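Local coordinates for protein 4-phosphoerythronate dehydrogenase (Lactobacillus jensenii, PDB 4PRK) that acts as a D-lactate dehydrogenase, probably interconverting pyruvate and D-lactate with NAD as cofactor, at residues G69-I73 / Y91-V95; N97-Y101 / N306-S311; I231-E237 / G257-H263. One frame throughout, in Å; residues are numbered along the deposited sequence.

Contact 1 of 3, residues G69-I73 / Y91-V95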
loop_
_atom_site.group_PDB
_atom_site.type_symbol
_atom_site.label_atom_id
_atom_site.label_comp_id
_atom_site.label_asym_id
_atom_site.label_seq_id
_atom_site.Cartn_x
_atom_site.Cartn_y
_atom_site.Cartn_z
ATOM N N GLY A 69 5.867 32.973 -37.796
ATOM C CA GLY A 69 6.785 32.975 -36.657
ATOM C C GLY A 69 6.593 31.811 -35.691
ATOM O O GLY A 69 7.255 31.768 -34.634
ATOM N N ILE A 70 5.704 30.871 -36.044
ATOM C CA ILE A 70 5.418 29.717 -35.184
ATOM C C ILE A 70 6.663 28.837 -35.215
ATOM O O ILE A 70 7.133 28.473 -36.305
ATOM C CB ILE A 70 4.191 28.885 -35.661
ATOM C CG1 ILE A 70 2.890 29.708 -35.683
ATOM C CG2 ILE A 70 3.990 27.677 -34.765
ATOM C CD1 ILE A 70 2.335 30.057 -34.309
ATOM N N LYS A 71 7.184 28.506 -34.028
ATOM C CA LYS A 71 8.458 27.773 -33.893
ATOM C C LYS A 71 8.320 26.271 -33.588
ATOM O O LYS A 71 9.339 25.560 -33.568
ATOM C CB LYS A 71 9.327 28.415 -32.807
ATOM C CG LYS A 71 9.581 29.909 -32.989
ATOM C CD LYS A 71 10.240 30.510 -31.761
ATOM C CE LYS A 71 11.534 29.800 -31.396
ATOM N NZ LYS A 71 12.297 30.593 -30.393
ATOM N N SER A 72 7.091 25.791 -33.335
ATOM C CA SER A 72 6.861 24.364 -33.077
ATOM C C SER A 72 5.441 23.908 -33.424
ATOM O O SER A 72 4.588 24.729 -33.748
ATOM C CB SER A 72 7.188 24.019 -31.617
ATOM O OG SER A 72 6.186 24.493 -30.720
ATOM N N ILE A 73 5.241 22.582 -33.410
ATOM C CA ILE A 73 3.913 21.929 -33.447
ATOM C C ILE A 73 3.684 21.086 -32.156
ATOM O O ILE A 73 4.349 20.033 -31.917
ATOM C CB ILE A 73 3.734 21.057 -34.711
ATOM C CG1 ILE A 73 3.808 21.920 -35.973
ATOM C CG2 ILE A 73 2.393 20.328 -34.704
ATOM C CD1 ILE A 73 4.049 21.100 -37.230
ATOM N N TYR A 91 11.214 23.547 -42.410
ATOM C CA TYR A 91 10.772 24.841 -41.910
ATOM C C TYR A 91 11.136 25.084 -40.461
ATOM O O TYR A 91 10.486 25.866 -39.815
ATOM C CB TYR A 91 9.266 25.001 -42.110
ATOM C CG TYR A 91 8.917 25.166 -43.564
ATOM C CD1 TYR A 91 9.191 26.358 -44.232
ATOM C CD2 TYR A 91 8.347 24.125 -44.282
ATOM C CE1 TYR A 91 8.896 26.514 -45.577
ATOM C CE2 TYR A 91 8.048 24.266 -45.626
ATOM C CZ TYR A 91 8.327 25.462 -46.270
ATOM O OH TYR A 91 8.021 25.596 -47.603
ATOM N N HIS A 92 12.175 24.422 -39.954
ATOM C CA HIS A 92 12.674 24.669 -38.600
ATOM C C HIS A 92 11.587 24.545 -37.521
ATOM O O HIS A 92 11.638 25.232 -36.505
ATOM C CB HIS A 92 13.345 26.050 -38.529
ATOM C CG HIS A 92 14.525 26.198 -39.442
ATOM N ND1 HIS A 92 15.675 26.859 -39.068
ATOM C CD2 HIS A 92 14.737 25.768 -40.710
ATOM C CE1 HIS A 92 16.541 26.834 -40.064
ATOM N NE2 HIS A 92 15.995 26.177 -41.071
ATOM N N LEU A 93 10.617 23.660 -37.743
ATOM C CA LEU A 93 9.502 23.464 -36.811
ATOM C C LEU A 93 9.783 22.308 -35.832
ATOM O O LEU A 93 9.573 21.148 -36.194
ATOM C CB LEU A 93 8.195 23.167 -37.579
ATOM C CG LEU A 93 7.464 24.303 -38.326
ATOM C CD1 LEU A 93 6.530 23.754 -39.403
ATOM C CD2 LEU A 93 6.690 25.204 -37.363
ATOM N N THR A 94 10.239 22.611 -34.608
ATOM C CA THR A 94 10.318 21.580 -33.552
ATOM C C THR A 94 8.924 20.901 -33.479
ATOM O O THR A 94 7.913 21.541 -33.760
ATOM C CB THR A 94 10.750 22.124 -32.139
ATOM O OG1 THR A 94 12.048 22.753 -32.185
ATOM C CG2 THR A 94 10.795 20.995 -31.083
ATOM N N VAL A 95 8.890 19.597 -33.181
ATOM C CA VAL A 95 7.641 18.844 -32.930
ATOM C C VAL A 95 7.672 18.283 -31.501
ATOM O O VAL A 95 8.644 17.619 -31.113
ATOM C CB VAL A 95 7.446 17.702 -33.958
ATOM C CG1 VAL A 95 6.034 17.095 -33.889
ATOM C CG2 VAL A 95 7.726 18.229 -35.366
#

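Contact 2 of 3, residues N97-Y101 / N306-S311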
loop_
_atom_site.group_PDB
_atom_site.type_symbol
_atom_site.label_atom_id
_atom_site.label_comp_id
_atom_site.label_asym_id
_atom_site.label_seq_id
_atom_site.Cartn_x
_atom_site.Cartn_y
_atom_site.Cartn_z
ATOM N N ASN A 97 5.152 16.366 -28.290
ATOM C CA ASN A 97 3.969 15.564 -28.102
ATOM C C ASN A 97 3.738 15.319 -26.629
ATOM O O ASN A 97 4.565 15.711 -25.785
ATOM C CB ASN A 97 4.132 14.231 -28.870
ATOM C CG ASN A 97 5.097 13.277 -28.193
ATOM O OD1 ASN A 97 5.946 13.673 -27.368
ATOM N ND2 ASN A 97 4.971 11.995 -28.529
ATOM N N VAL A 98 2.638 14.617 -26.336
ATOM C CA VAL A 98 2.337 14.156 -24.973
ATOM C C VAL A 98 2.375 12.610 -24.878
ATOM O O VAL A 98 1.390 11.899 -25.136
ATOM C CB VAL A 98 1.022 14.774 -24.438
ATOM C CG1 VAL A 98 0.833 14.403 -22.978
ATOM C CG2 VAL A 98 1.080 16.292 -24.567
ATOM N N PRO A 99 3.546 12.093 -24.548
ATOM C CA PRO A 99 3.741 10.670 -24.290
ATOM C C PRO A 99 3.020 10.130 -23.053
ATOM O O PRO A 99 2.556 9.013 -23.076
ATOM C CB PRO A 99 5.257 10.543 -24.152
ATOM C CG PRO A 99 5.739 11.907 -23.860
ATOM C CD PRO A 99 4.818 12.819 -24.585
ATOM N N VAL A 100 2.956 10.905 -21.984
ATOM C CA VAL A 100 2.416 10.418 -20.721
ATOM C C VAL A 100 1.207 11.238 -20.256
ATOM O O VAL A 100 1.369 12.194 -19.510
ATOM C CB VAL A 100 3.524 10.466 -19.645
ATOM C CG1 VAL A 100 3.005 10.101 -18.273
ATOM C CG2 VAL A 100 4.683 9.565 -20.035
ATOM N N TYR A 101 -0.002 10.878 -20.723
ATOM C CA TYR A 101 -1.237 11.570 -20.340
ATOM C C TYR A 101 -1.616 11.443 -18.859
ATOM O O TYR A 101 -1.570 12.397 -18.096
ATOM C CB TYR A 101 -2.398 10.808 -20.966
ATOM C CG TYR A 101 -2.529 10.697 -22.457
ATOM C CD1 TYR A 101 -1.924 11.593 -23.322
ATOM C CD2 TYR A 101 -3.335 9.710 -22.999
ATOM C CE1 TYR A 101 -2.100 11.483 -24.694
ATOM C CE2 TYR A 101 -3.520 9.595 -24.360
ATOM C CZ TYR A 101 -2.903 10.480 -25.202
ATOM O OH TYR A 101 -3.094 10.347 -26.543
ATOM N N ASN A 306 -4.131 17.185 -18.909
ATOM C CA ASN A 306 -2.722 17.034 -19.176
ATOM C C ASN A 306 -2.414 17.121 -20.637
ATOM O O ASN A 306 -1.421 17.733 -21.009
ATOM C CB ASN A 306 -2.158 15.765 -18.557
ATOM C CG ASN A 306 -2.026 15.890 -17.053
ATOM O OD1 ASN A 306 -2.227 16.987 -16.474
ATOM N ND2 ASN A 306 -1.718 14.779 -16.384
ATOM N N MET A 307 -3.288 16.599 -21.470
ATOM C CA MET A 307 -3.073 16.694 -22.894
ATOM C C MET A 307 -3.010 18.143 -23.367
ATOM O O MET A 307 -2.218 18.473 -24.256
ATOM C CB MET A 307 -4.147 15.929 -23.664
ATOM C CG MET A 307 -3.959 14.411 -23.599
ATOM S SD MET A 307 -5.252 13.456 -24.445
ATOM C CE MET A 307 -5.757 12.293 -23.189
ATOM N N ILE A 308 -3.832 19.001 -22.775
ATOM C CA ILE A 308 -3.790 20.432 -23.057
ATOM C C ILE A 308 -2.599 21.081 -22.365
ATOM O O ILE A 308 -1.765 21.731 -23.023
ATOM C CB ILE A 308 -5.104 21.079 -22.609
ATOM C CG1 ILE A 308 -6.196 20.747 -23.627
ATOM C CG2 ILE A 308 -4.954 22.579 -22.475
ATOM C CD1 ILE A 308 -7.592 20.955 -23.097
ATOM N N GLU A 309 -2.476 20.898 -21.049
ATOM C CA GLU A 309 -1.515 21.700 -20.316
ATOM C C GLU A 309 -0.042 21.310 -20.536
ATOM O O GLU A 309 0.856 22.194 -20.461
ATOM C CB GLU A 309 -1.865 21.788 -18.826
ATOM C CG GLU A 309 -3.197 22.480 -18.638
ATOM C CD GLU A 309 -3.524 22.763 -17.192
ATOM O OE1 GLU A 309 -2.710 22.432 -16.285
ATOM O OE2 GLU A 309 -4.618 23.354 -16.990
ATOM N N ILE A 310 0.219 20.025 -20.821
ATOM C CA ILE A 310 1.585 19.614 -21.118
ATOM C C ILE A 310 2.066 20.109 -22.504
ATOM O O ILE A 310 3.174 20.648 -22.608
ATOM C CB ILE A 310 1.798 18.089 -20.966
ATOM C CG1 ILE A 310 1.651 17.708 -19.460
ATOM C CG2 ILE A 310 3.183 17.701 -21.488
ATOM C CD1 ILE A 310 1.702 16.217 -19.147
ATOM N N SER A 311 1.255 19.944 -23.542
ATOM C CA SER A 311 1.580 20.520 -24.837
ATOM C C SER A 311 1.711 22.082 -24.777
ATOM O O SER A 311 2.743 22.668 -25.168
ATOM C CB SER A 311 0.532 20.069 -25.849
ATOM O OG SER A 311 -0.780 20.483 -25.507
#

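Contact 3 of 3, residues I231-E237 / G257-H263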
loop_
_atom_site.group_PDB
_atom_site.type_symbol
_atom_site.label_atom_id
_atom_site.label_comp_id
_atom_site.label_asym_id
_atom_site.label_seq_id
_atom_site.Cartn_x
_atom_site.Cartn_y
_atom_site.Cartn_z
ATOM N N ILE A 231 -6.531 -9.105 -20.165
ATOM C CA ILE A 231 -6.878 -7.689 -20.259
ATOM C C ILE A 231 -5.979 -7.061 -21.290
ATOM O O ILE A 231 -4.793 -7.173 -21.168
ATOM C CB ILE A 231 -6.642 -6.972 -18.915
ATOM C CG1 ILE A 231 -7.505 -7.531 -17.791
ATOM C CG2 ILE A 231 -6.881 -5.472 -19.074
ATOM C CD1 ILE A 231 -8.995 -7.361 -17.960
ATOM N N ASN A 232 -6.546 -6.383 -22.290
ATOM C CA ASN A 232 -5.792 -5.561 -23.261
ATOM C C ASN A 232 -6.307 -4.119 -23.327
ATOM O O ASN A 232 -7.325 -3.801 -23.983
ATOM C CB ASN A 232 -5.899 -6.111 -24.671
ATOM C CG ASN A 232 -4.974 -5.395 -25.639
ATOM O OD1 ASN A 232 -4.038 -4.688 -25.219
ATOM N ND2 ASN A 232 -5.211 -5.580 -26.926
ATOM N N ALA A 233 -5.547 -3.253 -22.686
ATOM C CA ALA A 233 -5.736 -1.827 -22.754
ATOM C C ALA A 233 -4.520 -1.167 -23.371
ATOM O O ALA A 233 -4.320 0.047 -23.191
ATOM C CB ALA A 233 -5.990 -1.246 -21.386
ATOM N N ALA A 234 -3.769 -1.944 -24.130
ATOM C CA ALA A 234 -2.630 -1.421 -24.847
ATOM C C ALA A 234 -2.944 -1.183 -26.327
ATOM O O ALA A 234 -3.244 -0.082 -26.705
ATOM C CB ALA A 234 -1.441 -2.354 -24.689
ATOM N N ARG A 235 -2.917 -2.208 -27.160
ATOM C CA ARG A 235 -3.211 -2.013 -28.582
ATOM C C ARG A 235 -3.885 -3.240 -29.107
ATOM O O ARG A 235 -3.449 -4.370 -28.831
ATOM C CB ARG A 235 -1.934 -1.759 -29.370
ATOM C CG ARG A 235 -1.121 -0.518 -29.010
ATOM C CD ARG A 235 -1.808 0.803 -29.280
ATOM N NE ARG A 235 -2.139 0.978 -30.694
ATOM C CZ ARG A 235 -1.297 1.404 -31.625
ATOM N NH1 ARG A 235 -1.717 1.470 -32.878
ATOM N NH2 ARG A 235 -0.038 1.719 -31.343
ATOM N N GLY A 236 -4.998 -3.056 -29.815
ATOM C CA GLY A 236 -5.784 -4.195 -30.277
ATOM C C GLY A 236 -4.983 -5.214 -31.085
ATOM O O GLY A 236 -5.184 -6.423 -30.962
ATOM N N GLU A 237 -4.063 -4.734 -31.916
ATOM C CA GLU A 237 -3.415 -5.627 -32.869
ATOM C C GLU A 237 -2.418 -6.583 -32.209
ATOM O O GLU A 237 -1.828 -7.455 -32.871
ATOM C CB GLU A 237 -2.697 -4.824 -33.945
ATOM C CG GLU A 237 -3.628 -4.025 -34.857
ATOM C CD GLU A 237 -4.161 -2.750 -34.218
ATOM O OE1 GLU A 237 -3.732 -2.373 -33.091
ATOM O OE2 GLU A 237 -5.050 -2.166 -34.855
ATOM N N GLY A 257 -11.125 -8.481 -20.979
ATOM C CA GLY A 257 -11.480 -7.058 -20.918
ATOM C C GLY A 257 -10.629 -6.296 -21.942
ATOM O O GLY A 257 -9.384 -6.252 -21.850
ATOM N N LEU A 258 -11.297 -5.725 -22.945
ATOM C CA LEU A 258 -10.597 -5.118 -24.065
ATOM C C LEU A 258 -10.985 -3.686 -24.119
ATOM O O LEU A 258 -12.166 -3.395 -24.186
ATOM C CB LEU A 258 -10.971 -5.800 -25.381
ATOM C CG LEU A 258 -10.982 -7.349 -25.328
ATOM C CD1 LEU A 258 -11.660 -7.926 -26.535
ATOM C CD2 LEU A 258 -9.599 -7.930 -25.233
ATOM N N ASP A 259 -10.015 -2.783 -24.102
ATOM C CA ASP A 259 -10.325 -1.352 -24.351
ATOM C C ASP A 259 -9.969 -0.996 -25.786
ATOM O O ASP A 259 -10.125 0.146 -26.203
ATOM C CB ASP A 259 -9.503 -0.473 -23.427
ATOM C CG ASP A 259 -9.947 0.977 -23.456
ATOM O OD1 ASP A 259 -11.174 1.217 -23.279
ATOM O OD2 ASP A 259 -9.068 1.873 -23.647
ATOM N N THR A 260 -9.453 -1.981 -26.520
ATOM C CA THR A 260 -8.933 -1.787 -27.854
ATOM C C THR A 260 -9.007 -3.128 -28.558
ATOM O O THR A 260 -8.904 -4.140 -27.884
ATOM C CB THR A 260 -7.487 -1.355 -27.826
ATOM O OG1 THR A 260 -7.032 -1.178 -29.164
ATOM C CG2 THR A 260 -6.586 -2.413 -27.106
ATOM N N LEU A 261 -9.234 -3.114 -29.882
ATOM C CA LEU A 261 -9.482 -4.309 -30.714
ATOM C C LEU A 261 -8.892 -4.062 -32.087
ATOM O O LEU A 261 -8.953 -2.963 -32.570
ATOM C CB LEU A 261 -11.003 -4.532 -30.953
ATOM C CG LEU A 261 -11.865 -5.246 -29.916
ATOM C CD1 LEU A 261 -13.331 -5.174 -30.280
ATOM C CD2 LEU A 261 -11.422 -6.680 -29.707
ATOM N N ALA A 262 -8.352 -5.083 -32.705
ATOM C CA ALA A 262 -7.916 -5.005 -34.104
ATOM C C ALA A 262 -9.055 -4.498 -34.992
ATOM O O ALA A 262 -10.207 -4.911 -34.822
ATOM C CB ALA A 262 -7.450 -6.374 -34.588
ATOM N N HIS A 263 -8.736 -3.575 -35.890
ATOM C CA HIS A 263 -9.725 -2.972 -36.804
ATOM C C HIS A 263 -10.696 -2.027 -36.147
ATOM O O HIS A 263 -11.723 -1.660 -36.760
ATOM C CB HIS A 263 -10.510 -4.063 -37.565
ATOM C CG HIS A 263 -9.619 -4.987 -38.321
ATOM N ND1 HIS A 263 -9.579 -6.345 -38.089
ATOM C CD2 HIS A 263 -8.681 -4.736 -39.264
ATOM C CE1 HIS A 263 -8.680 -6.893 -38.884
ATOM N NE2 HIS A 263 -8.115 -5.936 -39.597
HETATM O O HOH W 1 -7.638 -6.749 -28.115
HETATM O O HOH W 2 -6.244 2.047 -23.642
HETATM O O HOH W 3 -7.855 -7.434 -31.006
HETATM O O HOH W 4 -6.590 -2.669 -36.924
#

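Contact 1 of 3, residues G69-I73 / Y91-V95
A parallel beta-alpha-beta unit brings these segments together: strand 72-75 leads through helix 85-90 to strand 94-96, and the two strands lie side by side in a five-stranded parallel sheet whose 2-1-3-4-5 order is that of a flavodoxin-like domain. Ile73, Leu93 and Thr94 give up the most surface. Thr94 supplies the backbone link. Thr94 O accepts a hydrogen bond from Ile73 N at 2.9 Å and also receives a CA-H...O contact from Ser72 CA at 3.1 Å, while Thr94 N makes a weak hydrogen bond to Lys71 O at 3.3 Å. This register pairs Ser72 with Thr94, whose CB atoms are 4.1 Å apart on one face of the sheet, where Leu318 of helix 301-319 covers both. Ile73 and Val95 point to the other face, and Ile83 packs on Ile73 there. Along the far edge of strand 94-96 the C-terminal tail adds a backbone hydrogen bond between Val95 and Val328. Both segments begin where a helix stops: Gly69 and His92, each with positive phi, are the C-prime residues of Schellman motifs that end helices 60-67 and 85-90. The chain thus leaves each helix just before its strand, and Leu93, just before the pairing starts, fills the gap between the diverging backbones, with Tyr62 of helix 60-67 against it. The branches of Leu93 part: its CD1 meets CD1 of Ile73 at 4.2 Å, whereas its CD2 lies 3.5 Å from Ile70 O and 4.5 Å from Ile70 CG2.

Contact 2 of 3, residues N97-Y101 / N306-S311
Helix 301-319 packs back on the loop leaving strand 94-96, the last of the five-stranded flavodoxin-like sheet, so the chain returns to its first domain. Asn306 comes first: its ND2 donates a nearly straight hydrogen bond to Tyr101 O at 2.9 Å and is also hydrogen-bonded to Tyr179 OH of a neighbouring subunit, so this amide also touches the assembly interface. Met307 follows with a Met-aromatic contact, its CE 3.5 Å and its SD 3.9 Å from the centroid of the Tyr101 ring, both over one face, while its CG is 3.5 Å from Tyr101 CD1. Ile308 and Glu309 lie toward helix 10-23, where Glu309 forms a salt bridge with Lys22. One turn beyond Asn306, Ile310 returns to the loop, its CG2 4.0 Å from CG2 of Val98 and its CD1 4.1 Å from Val100 O. Ser311 closes the series with CB 4.0 Å from the same Val98 CG2. The contact thus rests largely on van der Waals packing, with the Asn306 ND2 to Tyr101 O hydrogen bond fixing one end.

Contact 3 of 3, residues I231-E237 / G257-H263
Asn232, with chi1 near 180°, turns its amide back over its own loop. Asn232 OD1 accepts from Ala234 N at 3.0 Å, an Asx turn, and more weakly from Arg235 N at 3.3 Å, while Asn232 ND2 donates to Arg235 O at 2.9 Å; a water accepts from ND2 and donates to Thr260 O. One side chain therefore shapes residues 232-235. Ile231, in the m,m rotamer, swings CD1 to 3.9 Å from Gly257 CA, on the side where any side chain at that position would collide with it. The backbones here belong to a Rossmann-type beta-alpha-beta unit, strand 229-232, helix 241-250 and strand 255-258. Asn232 N donates to Gly257 O, and Asp259 N to Asn232 O, both at 2.9 Å in parallel register. Beyond the strands the loops stay together at the C-terminal edge of the sheet, the edge at which Rossmann domains bind their cofactor. Thr260, also t, has two roles: its CG2 sits 3.5 Å from Asn232 ND2 and Arg235 C, and its OG1 takes a weak 2.8 Å bond from Gly236 N besides a hydrogen bond with Glu264. Gly236 is pressed so close, CA 3.6 Å from Leu261 C, that a CB would clash. Asp259, t as well, directs its carboxylate to Thr293 and to the backbone of Ser296 and Ala297, and a water joins its OD2 to Ala233 O. Glu237 curls with chi2 near +77°, placing OE2 4.1 Å from Ala262 CA, and a water bridges OE2 to His263 N.

From the N terminus, contact 1 closes first, around a 17-residue crossover containing helix 85-90 within the flavodoxin-like domain. After Thr96 the chain goes straight into contact 2, whose centre is about 18 Å from that of contact 1. Its second half is not reached until 204 residues later, when helix 301-319 comes back to the first domain, so this long loop encloses the Rossmann domain. Nested inside it, contact 3 closes a 19-residue crossover through helix 241-250, its nearest atoms about 10 Å from contact 2. Contacts 1 and 3 each join neighbouring strands within one domain; contact 2 ties the outgoing chain to the returning one. No two contacts cross.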